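Local coordinates for protein phosphatidylserine synthase (Haemophilus influenzae, PDB 3HSI) that is an enzyme of the phospholipase D superfamily, built from two related alpha/beta halves carried on a single chain, at residues 72-77 against 116-121; 109-114 against 125-130; 66-71 against 164-169. All blocks are in the same frame, centred on the assembly; numbering follows the deposited sequence.

Contact 1 of 3, residues 72-77 against 116-121; sequences EIYRVK and QTYQLP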
loop_
_atom_site.group_PDB
_atom_site.type_symbol
_atom_site.label_atom_id
_atom_site.label_comp_id
_atom_site.label_asym_id
_atom_site.label_seq_id
_atom_site.Cartn_x
_atom_site.Cartn_y
_atom_site.Cartn_z
ATOM N N GLU C 72 -14.005 33.404 -13.650
ATOM C CA GLU C 72 -13.073 34.467 -13.272
ATOM C C GLU C 72 -11.718 34.316 -13.960
ATOM O O GLU C 72 -11.159 35.313 -14.434
ATOM C CB GLU C 72 -12.888 34.585 -11.754
ATOM C CG GLU C 72 -14.140 35.005 -10.975
ATOM C CD GLU C 72 -14.608 36.410 -11.262
ATOM O OE1 GLU C 72 -13.835 37.259 -11.771
ATOM O OE2 GLU C 72 -15.795 36.668 -10.985
ATOM N N ILE C 73 -11.218 33.077 -14.033
ATOM C CA ILE C 73 -9.939 32.771 -14.685
ATOM C C ILE C 73 -9.972 33.164 -16.155
ATOM O O ILE C 73 -9.077 33.846 -16.636
ATOM C CB ILE C 73 -9.596 31.249 -14.631
ATOM C CG1 ILE C 73 -9.449 30.774 -13.188
ATOM C CG2 ILE C 73 -8.306 30.933 -15.466
ATOM C CD1 ILE C 73 -8.161 31.161 -12.533
ATOM N N TYR C 74 -11.009 32.711 -16.865
ATOM C CA TYR C 74 -11.114 32.912 -18.305
ATOM C C TYR C 74 -11.247 34.397 -18.585
ATOM O O TYR C 74 -10.719 34.892 -19.564
ATOM C CB TYR C 74 -12.302 32.134 -18.888
ATOM C CG TYR C 74 -11.941 30.723 -19.290
ATOM C CD1 TYR C 74 -11.422 30.456 -20.564
ATOM C CD2 TYR C 74 -12.134 29.663 -18.423
ATOM C CE1 TYR C 74 -11.077 29.169 -20.952
ATOM C CE2 TYR C 74 -11.782 28.363 -18.798
ATOM C CZ TYR C 74 -11.262 28.129 -20.070
ATOM O OH TYR C 74 -10.916 26.867 -20.449
ATOM N N ARG C 75 -11.942 35.107 -17.704
ATOM C CA ARG C 75 -12.090 36.535 -17.873
ATOM C C ARG C 75 -10.726 37.245 -17.797
ATOM O O ARG C 75 -10.426 38.065 -18.668
ATOM C CB ARG C 75 -13.108 37.086 -16.871
ATOM C CG ARG C 75 -13.277 38.593 -16.870
ATOM C CD ARG C 75 -14.213 38.977 -15.715
ATOM N NE ARG C 75 -14.174 40.388 -15.291
ATOM C CZ ARG C 75 -13.184 40.968 -14.603
ATOM N NH1 ARG C 75 -12.071 40.295 -14.282
ATOM N NH2 ARG C 75 -13.297 42.250 -14.259
ATOM N N VAL C 76 -9.894 36.920 -16.797
ATOM C CA VAL C 76 -8.605 37.609 -16.672
ATOM C C VAL C 76 -7.660 37.194 -17.781
ATOM O O VAL C 76 -6.878 38.017 -18.279
ATOM C CB VAL C 76 -7.905 37.470 -15.286
ATOM C CG1 VAL C 76 -8.638 38.283 -14.288
ATOM C CG2 VAL C 76 -7.750 36.008 -14.847
ATOM N N LYS C 77 -7.767 35.919 -18.163
ATOM C CA LYS C 77 -6.968 35.333 -19.222
ATOM C C LYS C 77 -7.320 35.927 -20.585
ATOM O O LYS C 77 -6.459 36.072 -21.435
ATOM C CB LYS C 77 -7.139 33.823 -19.222
ATOM C CG LYS C 77 -6.366 33.124 -20.292
ATOM C CD LYS C 77 -4.856 33.190 -20.064
ATOM C CE LYS C 77 -4.146 32.864 -21.355
ATOM N NZ LYS C 77 -2.676 32.784 -21.162
ATOM N N GLN C 116 -13.423 24.519 -24.938
ATOM C CA GLN C 116 -14.031 24.593 -26.278
ATOM C C GLN C 116 -15.045 25.711 -26.417
ATOM O O GLN C 116 -15.094 26.400 -27.429
ATOM C CB GLN C 116 -14.642 23.253 -26.687
ATOM C CG GLN C 116 -13.589 22.171 -26.936
ATOM C CD GLN C 116 -12.397 22.693 -27.709
ATOM O OE1 GLN C 116 -11.284 22.642 -27.224
ATOM N NE2 GLN C 116 -12.627 23.232 -28.896
ATOM N N THR C 117 -15.823 25.898 -25.361
ATOM C CA THR C 117 -16.871 26.908 -25.298
ATOM C C THR C 117 -16.362 28.357 -25.160
ATOM O O THR C 117 -16.867 29.266 -25.802
ATOM C CB THR C 117 -17.887 26.495 -24.196
ATOM O OG1 THR C 117 -18.779 25.537 -24.776
ATOM C CG2 THR C 117 -18.695 27.659 -23.698
ATOM N N TYR C 118 -15.373 28.588 -24.321
ATOM C CA TYR C 118 -14.785 29.921 -24.255
ATOM C C TYR C 118 -13.974 30.270 -25.505
ATOM O O TYR C 118 -13.944 31.421 -25.912
ATOM C CB TYR C 118 -13.901 30.049 -23.011
ATOM C CG TYR C 118 -14.666 30.489 -21.793
ATOM C CD1 TYR C 118 -14.964 31.835 -21.590
ATOM C CD2 TYR C 118 -15.107 29.551 -20.846
ATOM C CE1 TYR C 118 -15.671 32.250 -20.473
ATOM C CE2 TYR C 118 -15.819 29.948 -19.716
ATOM C CZ TYR C 118 -16.098 31.306 -19.542
ATOM O OH TYR C 118 -16.799 31.715 -18.435
ATOM N N GLN C 119 -13.345 29.256 -26.104
ATOM C CA GLN C 119 -12.354 29.394 -27.178
ATOM C C GLN C 119 -11.524 30.682 -27.125
ATOM O O GLN C 119 -11.663 31.577 -27.951
ATOM C CB GLN C 119 -12.967 29.130 -28.561
ATOM C CG GLN C 119 -14.014 30.106 -29.027
ATOM C CD GLN C 119 -14.788 29.598 -30.237
ATOM O OE1 GLN C 119 -14.464 28.553 -30.821
ATOM N NE2 GLN C 119 -15.828 30.336 -30.613
ATOM N N LEU C 120 -10.668 30.768 -26.120
ATOM C CA LEU C 120 -9.675 31.840 -26.038
ATOM C C LEU C 120 -8.810 31.827 -27.295
ATOM O O LEU C 120 -8.482 30.747 -27.803
ATOM C CB LEU C 120 -8.768 31.639 -24.826
ATOM C CG LEU C 120 -9.400 31.705 -23.438
ATOM C CD1 LEU C 120 -8.542 30.913 -22.441
ATOM C CD2 LEU C 120 -9.586 33.144 -22.983
ATOM N N PRO C 121 -8.416 33.020 -27.783
ATOM C CA PRO C 121 -7.617 33.079 -29.012
ATOM C C PRO C 121 -6.304 32.328 -28.810
ATOM O O PRO C 121 -5.880 31.559 -29.669
ATOM C CB PRO C 121 -7.360 34.586 -29.202
ATOM C CG PRO C 121 -8.370 35.285 -28.321
ATOM C CD PRO C 121 -8.556 34.349 -27.154
#

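Contact 2 of 3, residues 109-114 against 125-130; sequences DWYCEQ and NMFFGV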
loop_
_atom_site.group_PDB
_atom_site.type_symbol
_atom_site.label_atom_id
_atom_site.label_comp_id
_atom_site.label_asym_id
_atom_site.label_seq_id
_atom_site.Cartn_x
_atom_site.Cartn_y
_atom_site.Cartn_z
ATOM N N ASP C 109 -14.125 16.042 -18.275
ATOM C CA ASP C 109 -15.036 16.314 -19.396
ATOM C C ASP C 109 -15.444 17.784 -19.371
ATOM O O ASP C 109 -15.431 18.455 -20.404
ATOM C CB ASP C 109 -16.283 15.428 -19.349
ATOM C CG ASP C 109 -15.967 13.979 -19.518
ATOM O OD1 ASP C 109 -15.043 13.669 -20.290
ATOM O OD2 ASP C 109 -16.660 13.131 -18.902
ATOM N N TRP C 110 -15.762 18.287 -18.183
ATOM C CA TRP C 110 -16.147 19.691 -18.017
ATOM C C TRP C 110 -15.015 20.719 -18.350
ATOM O O TRP C 110 -15.274 21.761 -18.968
ATOM C CB TRP C 110 -16.813 19.903 -16.629
ATOM C CG TRP C 110 -17.102 21.340 -16.258
ATOM C CD1 TRP C 110 -18.075 22.148 -16.784
ATOM C CD2 TRP C 110 -16.411 22.132 -15.279
ATOM N NE1 TRP C 110 -18.030 23.400 -16.194
ATOM C CE2 TRP C 110 -17.011 23.419 -15.278
ATOM C CE3 TRP C 110 -15.342 21.882 -14.397
ATOM C CZ2 TRP C 110 -16.583 24.444 -14.429
ATOM C CZ3 TRP C 110 -14.931 22.901 -13.543
ATOM C CH2 TRP C 110 -15.544 24.170 -13.576
ATOM N N TYR C 111 -13.778 20.434 -17.968
ATOM C CA TYR C 111 -12.678 21.320 -18.317
ATOM C C TYR C 111 -12.586 21.472 -19.838
ATOM O O TYR C 111 -12.417 22.586 -20.319
ATOM C CB TYR C 111 -11.329 20.850 -17.755
ATOM C CG TYR C 111 -11.259 20.516 -16.271
ATOM C CD1 TYR C 111 -11.896 21.310 -15.305
ATOM C CD2 TYR C 111 -10.510 19.393 -15.825
ATOM C CE1 TYR C 111 -11.827 20.993 -13.943
ATOM C CE2 TYR C 111 -10.429 19.077 -14.466
ATOM C CZ TYR C 111 -11.092 19.880 -13.532
ATOM O OH TYR C 111 -11.017 19.572 -12.190
ATOM N N CYS C 112 -12.734 20.362 -20.585
ATOM C CA CYS C 112 -12.742 20.390 -22.072
ATOM C C CYS C 112 -13.890 21.177 -22.643
ATOM O O CYS C 112 -13.709 21.958 -23.576
ATOM C CB CYS C 112 -12.904 19.013 -22.644
ATOM S SG CYS C 112 -11.582 17.958 -22.281
ATOM N N GLU C 113 -15.079 20.918 -22.110
ATOM C CA GLU C 113 -16.253 21.637 -22.494
ATOM C C GLU C 113 -16.013 23.154 -22.354
ATOM O O GLU C 113 -16.199 23.902 -23.312
ATOM C CB GLU C 113 -17.440 21.168 -21.658
ATOM C CG GLU C 113 -18.671 22.056 -21.801
ATOM C CD GLU C 113 -19.700 21.852 -20.694
ATOM O OE1 GLU C 113 -20.358 22.841 -20.315
ATOM O OE2 GLU C 113 -19.851 20.711 -20.191
ATOM N N GLN C 114 -15.590 23.596 -21.172
ATOM C CA GLN C 114 -15.273 25.013 -20.932
ATOM C C GLN C 114 -14.239 25.598 -21.902
ATOM O O GLN C 114 -14.446 26.648 -22.458
ATOM C CB GLN C 114 -14.833 25.243 -19.467
ATOM C CG GLN C 114 -15.939 24.955 -18.449
ATOM C CD GLN C 114 -17.291 25.520 -18.884
ATOM O OE1 GLN C 114 -17.492 26.721 -18.896
ATOM N NE2 GLN C 114 -18.212 24.651 -19.236
ATOM N N ASN C 125 -3.351 25.039 -22.786
ATOM C CA ASN C 125 -3.761 24.092 -21.751
ATOM C C ASN C 125 -3.590 24.773 -20.401
ATOM O O ASN C 125 -2.563 25.411 -20.166
ATOM C CB ASN C 125 -2.857 22.855 -21.783
ATOM C CG ASN C 125 -2.956 22.078 -23.088
ATOM O OD1 ASN C 125 -4.040 21.829 -23.594
ATOM N ND2 ASN C 125 -1.821 21.644 -23.601
HETATM N N MSE C 126 -4.595 24.641 -19.536
HETATM C CA MSE C 126 -4.569 25.226 -18.193
HETATM C C MSE C 126 -4.768 24.196 -17.074
HETATM O O MSE C 126 -4.283 24.397 -15.957
HETATM C CB MSE C 126 -5.609 26.344 -18.076
HETATM C CG MSE C 126 -5.348 27.478 -19.048
HETATM SE SE MSE C 126 -6.346 29.095 -18.691
HETATM C CE MSE C 126 -5.088 30.275 -19.528
ATOM N N PHE C 127 -5.469 23.107 -17.379
ATOM C CA PHE C 127 -5.745 22.050 -16.413
ATOM C C PHE C 127 -4.901 20.824 -16.657
ATOM O O PHE C 127 -4.960 20.209 -17.728
ATOM C CB PHE C 127 -7.222 21.642 -16.451
ATOM C CG PHE C 127 -8.125 22.625 -15.798
ATOM C CD1 PHE C 127 -8.347 22.574 -14.437
ATOM C CD2 PHE C 127 -8.738 23.617 -16.548
ATOM C CE1 PHE C 127 -9.166 23.495 -13.823
ATOM C CE2 PHE C 127 -9.565 24.533 -15.947
ATOM C CZ PHE C 127 -9.768 24.484 -14.574
ATOM N N PHE C 128 -4.131 20.461 -15.638
ATOM C CA PHE C 128 -3.232 19.335 -15.713
ATOM C C PHE C 128 -3.517 18.319 -14.617
ATOM O O PHE C 128 -3.700 18.689 -13.469
ATOM C CB PHE C 128 -1.785 19.831 -15.631
ATOM C CG PHE C 128 -1.429 20.834 -16.702
ATOM C CD1 PHE C 128 -0.907 20.415 -17.923
ATOM C CD2 PHE C 128 -1.657 22.212 -16.497
ATOM C CE1 PHE C 128 -0.594 21.349 -18.904
ATOM C CE2 PHE C 128 -1.346 23.141 -17.494
ATOM C CZ PHE C 128 -0.802 22.707 -18.675
ATOM N N GLY C 129 -3.530 17.042 -14.984
ATOM C CA GLY C 129 -3.785 15.947 -14.043
ATOM C C GLY C 129 -2.485 15.297 -13.579
ATOM O O GLY C 129 -1.664 14.872 -14.397
ATOM N N VAL C 130 -2.284 15.273 -12.263
ATOM C CA VAL C 130 -1.052 14.723 -11.691
ATOM C C VAL C 130 -1.374 13.360 -11.072
ATOM O O VAL C 130 -2.155 13.283 -10.146
ATOM C CB VAL C 130 -0.505 15.652 -10.583
ATOM C CG1 VAL C 130 0.702 15.037 -9.901
ATOM C CG2 VAL C 130 -0.217 17.051 -11.121
#

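Contact 3 of 3, residues 66-71 against 164-169; sequences GQEILD and LHQFEK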
loop_
_atom_site.group_PDB
_atom_site.type_symbol
_atom_site.label_atom_id
_atom_site.label_comp_id
_atom_site.label_asym_id
_atom_site.label_seq_id
_atom_site.Cartn_x
_atom_site.Cartn_y
_atom_site.Cartn_z
ATOM N N GLY C 66 -17.317 25.912 -8.720
ATOM C CA GLY C 66 -16.270 25.605 -9.710
ATOM C C GLY C 66 -16.377 26.486 -10.942
ATOM O O GLY C 66 -15.366 26.980 -11.452
ATOM N N GLN C 67 -17.613 26.685 -11.404
ATOM C CA GLN C 67 -17.906 27.414 -12.603
ATOM C C GLN C 67 -17.654 28.906 -12.417
ATOM O O GLN C 67 -17.110 29.558 -13.310
ATOM C CB GLN C 67 -19.365 27.184 -13.026
ATOM C CG GLN C 67 -19.782 27.915 -14.320
ATOM C CD GLN C 67 -19.142 27.313 -15.576
ATOM O OE1 GLN C 67 -19.401 26.158 -15.927
ATOM N NE2 GLN C 67 -18.271 28.089 -16.242
ATOM N N GLU C 68 -18.064 29.440 -11.273
ATOM C CA GLU C 68 -17.839 30.845 -10.961
ATOM C C GLU C 68 -16.333 31.118 -10.907
ATOM O O GLU C 68 -15.856 32.103 -11.481
ATOM C CB GLU C 68 -18.480 31.198 -9.635
ATOM C CG GLU C 68 -18.571 32.700 -9.399
ATOM C CD GLU C 68 -19.252 33.062 -8.090
ATOM O OE1 GLU C 68 -19.891 32.183 -7.454
ATOM O OE2 GLU C 68 -19.141 34.249 -7.696
ATOM N N ILE C 69 -15.572 30.225 -10.289
ATOM C CA ILE C 69 -14.129 30.463 -10.202
ATOM C C ILE C 69 -13.478 30.361 -11.570
ATOM O O ILE C 69 -12.684 31.238 -11.941
ATOM C CB ILE C 69 -13.404 29.571 -9.158
ATOM C CG1 ILE C 69 -14.012 29.741 -7.756
ATOM C CG2 ILE C 69 -11.907 29.887 -9.123
ATOM C CD1 ILE C 69 -14.316 31.199 -7.350
ATOM N N LEU C 70 -13.835 29.327 -12.335
ATOM C CA LEU C 70 -13.236 29.138 -13.664
ATOM C C LEU C 70 -13.600 30.278 -14.609
ATOM O O LEU C 70 -12.771 30.702 -15.418
ATOM C CB LEU C 70 -13.622 27.791 -14.245
ATOM C CG LEU C 70 -12.907 27.356 -15.524
ATOM C CD1 LEU C 70 -11.389 27.486 -15.348
ATOM C CD2 LEU C 70 -13.295 25.929 -15.913
ATOM N N ASP C 71 -14.828 30.781 -14.490
ATOM C CA ASP C 71 -15.254 31.998 -15.201
ATOM C C ASP C 71 -14.382 33.215 -14.921
ATOM O O ASP C 71 -14.092 33.982 -15.843
ATOM C CB ASP C 71 -16.687 32.357 -14.857
ATOM C CG ASP C 71 -17.677 31.470 -15.542
ATOM O OD1 ASP C 71 -17.306 30.847 -16.565
ATOM O OD2 ASP C 71 -18.819 31.375 -15.056
ATOM N N LEU C 164 -16.440 26.554 -0.675
ATOM C CA LEU C 164 -16.566 27.994 -0.911
ATOM C C LEU C 164 -17.881 28.601 -0.382
ATOM O O LEU C 164 -18.178 29.793 -0.622
ATOM C CB LEU C 164 -16.402 28.271 -2.409
ATOM C CG LEU C 164 -14.958 28.405 -2.924
ATOM C CD1 LEU C 164 -14.077 27.290 -2.448
ATOM C CD2 LEU C 164 -14.939 28.431 -4.422
ATOM N N HIS C 165 -18.650 27.782 0.353
ATOM C CA HIS C 165 -19.941 28.188 0.889
ATOM C C HIS C 165 -20.823 28.794 -0.203
ATOM O O HIS C 165 -21.352 29.891 -0.053
ATOM C CB HIS C 165 -19.744 29.199 2.020
ATOM C CG HIS C 165 -20.885 29.256 2.972
ATOM N ND1 HIS C 165 -20.782 29.822 4.219
ATOM C CD2 HIS C 165 -22.156 28.793 2.868
ATOM C CE1 HIS C 165 -21.947 29.720 4.838
ATOM N NE2 HIS C 165 -22.795 29.092 4.042
ATOM N N GLN C 166 -20.993 28.066 -1.300
ATOM C CA GLN C 166 -21.823 28.556 -2.398
ATOM C C GLN C 166 -23.289 28.797 -2.009
ATOM O O GLN C 166 -23.887 29.795 -2.433
ATOM C CB GLN C 166 -21.726 27.620 -3.611
ATOM C CG GLN C 166 -22.300 28.215 -4.915
ATOM C CD GLN C 166 -21.425 29.326 -5.467
ATOM O OE1 GLN C 166 -20.354 29.615 -4.924
ATOM N NE2 GLN C 166 -21.861 29.944 -6.549
ATOM N N PHE C 167 -23.884 27.872 -1.255
ATOM C CA PHE C 167 -25.274 28.056 -0.817
ATOM C C PHE C 167 -25.323 28.084 0.704
ATOM O O PHE C 167 -24.589 28.856 1.309
ATOM C CB PHE C 167 -26.240 27.048 -1.479
ATOM C CG PHE C 167 -26.154 27.059 -2.998
ATOM C CD1 PHE C 167 -25.406 26.090 -3.684
ATOM C CD2 PHE C 167 -26.753 28.085 -3.738
ATOM C CE1 PHE C 167 -25.293 26.114 -5.094
ATOM C CE2 PHE C 167 -26.656 28.132 -5.160
ATOM C CZ PHE C 167 -25.928 27.144 -5.838
ATOM N N GLU C 168 -26.132 27.241 1.318
ATOM C CA GLU C 168 -26.266 27.239 2.760
ATOM C C GLU C 168 -25.191 26.404 3.448
ATOM O O GLU C 168 -24.680 26.788 4.482
ATOM C CB GLU C 168 -27.673 26.787 3.163
ATOM N N LYS C 169 -24.781 25.305 2.842
ATOM C CA LYS C 169 -23.829 24.417 3.479
ATOM C C LYS C 169 -22.401 24.821 3.221
ATOM O O LYS C 169 -22.073 25.339 2.152
ATOM C CB LYS C 169 -24.060 22.968 3.035
#

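Contact 1 of 3, residues 72-77 against 116-121
Tyr-74 does most of the work here, laying its ring against that of Tyr-118 while Leu-120 comes in obliquely beside it. The two tyrosine rings form an offset stack, with centroids 4.2 Å apart and planes only 9° from parallel. The slide between them brings Tyr-74 CG over the centre of the Tyr-118 ring, so that Tyr-74 CB also sits above that face as a CH-pi contact, 3.8 Å from the ring centroid. In the other direction Tyr-118 CD2 lies over the middle of the Tyr-74 ring. Leu-120 brings its CD1 methyl to Tyr-74 CE1, at 3.4 Å. That same methyl touches Lys-77 CG at 3.8 Å. The lysine chain, bent at chi2 (68°), then carries NZ away to the carbonyl oxygens of Pro-81 and Leu-83. The backbone leaves the helix at Gln-119, with positive phi, and the side chains before and after it, Tyr-118 and Leu-120, both point toward helix 64-79. No hydrogen bond crosses between the segments. Helix 64-79 connects parallel strands 52-56 and 84-90, and helix 107-118 lies between 84-90 and 127-130: this is aromatic packing between the helices of successive beta-alpha-beta crossovers.

Contact 2 of 3, residues 109-114 against 125-130
Tyr-111, on helix 107-118, lies flat against the ring of Phe-127 at the start of strand 127-130, and these two buried residues make the whole contact. At the root of the tyrosine, CB comes within 4.0 Å of Phe-127 CD2. Its CG, turned anti to the carbonyl carbon (chi1 -51°), then stands 3.8 Å from Phe-127 CG. From there the ring spreads across its partner in two directions. On one branch, Tyr-111 CD1 passes over the centre of the phenylalanine ring, and Tyr-111 CE1 makes the closest approach, 3.7 Å from Phe-127 CE1. On the other, Tyr-111 CD2 leans over the base of the phenylalanine and lies 4.0 Å from Phe-127 CB, while CE2 stays near Phe-127 CD1. At the far end CZ has passed beyond the rim of the partner ring, nearest its CD1 and CE1, and the hydroxyl beyond it is hydrogen-bonded to the carbonyl oxygen of Trp-60, which satisfies the one polar atom of this side chain. The rings make an offset stack, nearly parallel at 4° with centroids 4.0 Å apart, although the two side chains run roughly at right angles to each other. Trp-60 also meets Phe-127 edge-to-face, so one loop residue touches both members of the pair. The stack fills the layer between helix 107-118 and the sheet: Ile-89 of strand 84-90 touches both side chains, Val-87 of that strand packs on Phe-127, and Leu-70 of helix 64-79 adds to the phenylalanine's surroundings.

Contact 3 of 3, residues 66-71 against 164-169
Glu-68 and Gln-166 approach with their flat ends strongly turned against each other, the carboxylate and amide planes standing 74° apart. Gln-166 NE2 donates to Glu-68 OE1 over 3.1 Å, and the bond is nearly straight, at 167° about the hydrogen. The acceptor lies in the amide plane of the glutamine, and the N-H meets OE1 nearly along its C-O axis. Glu-68 gets there with an extended chain, whereas Gln-166 folds at chi2 (71°) to bring its amide back toward helix 64-79. At the next residue of the helix, Ile-69 meets Leu-164 tip to tip: Leu-164 CD2 rests 3.7 Å from Ile-69 CG1, with Ile-69 CD1 a little farther off. Ile-43 of helix 35-48 touches both Glu-68 and Ile-69. From the same helix, Lys-39 NZ forms a salt bridge with Glu-68 OE1 and a hydrogen bond with Gln-166 OE1. The amide is thus held at both its ends and its orientation fixed, while one carboxylate oxygen receives two donors; this would be expected to stabilise the negative charge of Glu-68 and to tie the 164-169 loop to two helices by polar means.

Contacts 1 and 2 are mainly buried and aromatic, each built on an offset ring stack without a hydrogen bond across its segments, and both use helix 107-118. Contact 1 sets that helix against helix 64-79, with Tyr-118 partly exposed; contact 2 sets it against the sheet. Contact 3 takes an earlier part of helix 64-79 out to a loop, is only half buried, and adds a charged network to a small apolar touch. Polar links also run between contacts 2 and 3: Gln-67 is hydrogen-bonded through OE1 to Trp-110 NE1 and through NE2 to Gln-114 OE1. Leu-70 meanwhile packs on Phe-127, so helix 64-79 has a part in all three regions.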